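Side-chain contact in Asp/Glu-specific dipeptidyl-peptidase (Flavobacterium psychrophilum, PDB 5JXF), which removes dipeptides from the N-terminus of oligopeptides as a serine peptidase of family S46, with strict specificity for aspartate or glutamate at P1: residues F678-V681 with M686-I689. Sequence-based numbering, arbitrary orientation.
With ASP (aspartic acid), chain F; ARG (arginine), chain E.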
loop_
_atom_site.group_PDB
_atom_site.type_symbol
_atom_site.label_atom_id
_atom_site.label_comp_id
_atom_site.label_asym_id
_atom_site.label_seq_id
_atom_site.Cartn_x
_atom_site.Cartn_y
_atom_site.Cartn_z
ATOM N N PHE A 678 6.238 -10.087 18.059
ATOM C CA PHE A 678 4.878 -9.592 18.249
ATOM C C PHE A 678 3.917 -9.723 17.078
ATOM O O PHE A 678 2.724 -9.479 17.251
ATOM C CB PHE A 678 4.915 -8.136 18.717
ATOM C CG PHE A 678 5.215 -7.124 17.628
ATOM C CD1 PHE A 678 6.527 -6.852 17.248
ATOM C CD2 PHE A 678 4.187 -6.385 17.045
ATOM C CE1 PHE A 678 6.810 -5.876 16.281
ATOM C CE2 PHE A 678 4.454 -5.405 16.060
ATOM C CZ PHE A 678 5.764 -5.150 15.681
ATOM N N ASP A 679 4.388 -10.158 15.911
ATOM C CA ASP A 679 3.473 -10.340 14.799
ATOM C C ASP A 679 4.076 -11.185 13.700
ATOM O O ASP A 679 5.212 -11.635 13.814
ATOM C CB ASP A 679 3.068 -8.974 14.212
ATOM C CG ASP A 679 1.614 -8.942 13.761
ATOM O OD1 ASP A 679 0.998 -10.021 13.645
ATOM O OD2 ASP A 679 1.084 -7.837 13.519
ATOM N N ARG A 680 3.307 -11.371 12.626
ATOM C CA ARG A 680 3.798 -11.945 11.376
ATOM C C ARG A 680 3.479 -10.985 10.249
ATOM O O ARG A 680 2.547 -10.191 10.367
ATOM C CB ARG A 680 3.147 -13.290 11.074
ATOM C CG ARG A 680 3.635 -14.469 11.916
ATOM C CD ARG A 680 2.736 -15.630 11.662
ATOM N NE ARG A 680 1.586 -15.582 12.555
ATOM C CZ ARG A 680 0.504 -16.337 12.419
ATOM N NH1 ARG A 680 0.414 -17.167 11.392
ATOM N NH2 ARG A 680 -0.490 -16.250 13.301
ATOM N N VAL A 681 4.214 -11.078 9.151
ATOM C CA VAL A 681 3.955 -10.201 8.005
ATOM C C VAL A 681 2.750 -10.699 7.203
ATOM O O VAL A 681 2.390 -11.885 7.264
ATOM C CB VAL A 681 5.190 -10.083 7.076
ATOM C CG1 VAL A 681 6.408 -9.717 7.879
ATOM C CG2 VAL A 681 5.438 -11.375 6.318
ATOM N N MET A 686 -0.792 -17.045 6.495
ATOM C CA MET A 686 -1.212 -18.400 6.186
ATOM C C MET A 686 -0.391 -19.464 6.909
ATOM O O MET A 686 -0.689 -20.658 6.807
ATOM C CB MET A 686 -1.086 -18.639 4.690
ATOM C CG MET A 686 0.367 -18.516 4.256
ATOM S SD MET A 686 0.628 -18.725 2.501
ATOM C CE MET A 686 -0.228 -20.258 2.253
ATOM N N SER A 687 0.642 -19.044 7.624
ATOM C CA SER A 687 1.692 -19.994 8.023
ATOM C C SER A 687 1.289 -21.099 9.008
ATOM O O SER A 687 2.066 -22.013 9.215
ATOM C CB SER A 687 2.882 -19.238 8.583
ATOM O OG SER A 687 2.493 -18.372 9.633
ATOM N N ASP A 688 0.093 -21.029 9.592
ATOM C CA ASP A 688 -0.422 -22.117 10.443
ATOM C C ASP A 688 -0.865 -23.318 9.621
ATOM O O ASP A 688 -1.040 -24.422 10.147
ATOM C CB ASP A 688 -1.627 -21.669 11.268
ATOM C CG ASP A 688 -1.289 -20.634 12.312
ATOM O OD1 ASP A 688 -0.111 -20.218 12.414
ATOM O OD2 ASP A 688 -2.235 -20.223 13.017
ATOM N N ILE A 689 -1.103 -23.076 8.335
ATOM C CA ILE A 689 -1.678 -24.075 7.429
ATOM C C ILE A 689 -0.649 -24.461 6.365
ATOM O O ILE A 689 -0.543 -25.618 5.973
ATOM C CB ILE A 689 -2.964 -23.527 6.758
ATOM C CG1 ILE A 689 -3.989 -23.134 7.826
ATOM C CG2 ILE A 689 -3.537 -24.520 5.739
ATOM C CD1 ILE A 689 -4.414 -24.281 8.719
HETATM N N ASP F . 0.102 -11.489 17.264
HETATM C CA ASP F . 0.107 -12.932 17.531
HETATM C C ASP F . -0.061 -13.306 18.993
HETATM O O ASP F . 0.634 -14.191 19.502
HETATM C CB ASP F . 1.397 -13.569 16.984
HETATM C CG ASP F . 1.297 -13.941 15.509
HETATM O OD1 ASP F . 0.170 -14.106 15.012
HETATM O OD2 ASP F . 2.349 -14.086 14.846
HETATM N N ARG E . -1.329 -9.165 15.177
HETATM C CA ARG E . -0.865 -9.361 16.543
HETATM C C ARG E . -1.003 -10.847 16.894
HETATM O O ARG E . -2.091 -11.406 16.798
HETATM C CB ARG E . -1.656 -8.482 17.520
HETATM C CG ARG E . -1.456 -6.972 17.319
HETATM C CD ARG E . -2.343 -6.152 18.259
HETATM N NE ARG E . -3.759 -6.453 18.066
HETATM C CZ ARG E . -4.564 -5.787 17.233
HETATM N NH1 ARG E . -4.095 -4.765 16.517
HETATM N NH2 ARG E . -5.845 -6.136 17.119
#
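Arg680 reaches from the end of its strand to Ser687 and Asp688, and both meet the same nitrogen. Arg680 NH1 donates to Ser687 OG over 3.0 Å, with an N-H...O angle of 149° and the oxygen tilted slightly from the guanidinium plane. Arg680 NH1 also forms a salt bridge with Asp688 OD1 at 3.3 Å; the two side chains cross at about a right angle, yet their carboxylate and guanidinium planes are only 15° apart. With NH1 engaged in this way, NE and NH2 are turned to the side chain of the bound aspartic acid. Arg680 NE donates to OD2 of the bound aspartic acid and Arg680 NH2 to its OD1, each over 2.8 Å, a bidentate pairing with the ligand CG in the guanidinium plane. The bend of the arginine chain at chi3 (-87°) brings that edge against the ligand carboxylate. Ser687 and Asp688 thus form a second shell that probably limits the rotation of the guanidinium, in keeping with the role inferred for Arg680 in recognising acidic P1 residues. The shell is itself anchored: Ser687 OG is bonded to Gly684 O, while Asp688 bonds Thr658 OG1 through OD1 and bridges to Lys347 through OD2. Next to Arg680 in the strand, Asp679 OD1 accepts a hydrogen bond from N of the bound arginine at 2.9 Å, and Asp679 OD2 pairs with Arg233, so the strand end serves both halves of the dipeptide. Phe678 and Asp679 both face Val699 in a classic beta bulge, where strand 673-680 runs antiparallel to strand 698-702. Residues 686-689 lie in the loop joining these strands, with Met686 and Ile689 packed on helix 328-357 and Ile689 also touching helix 295-325.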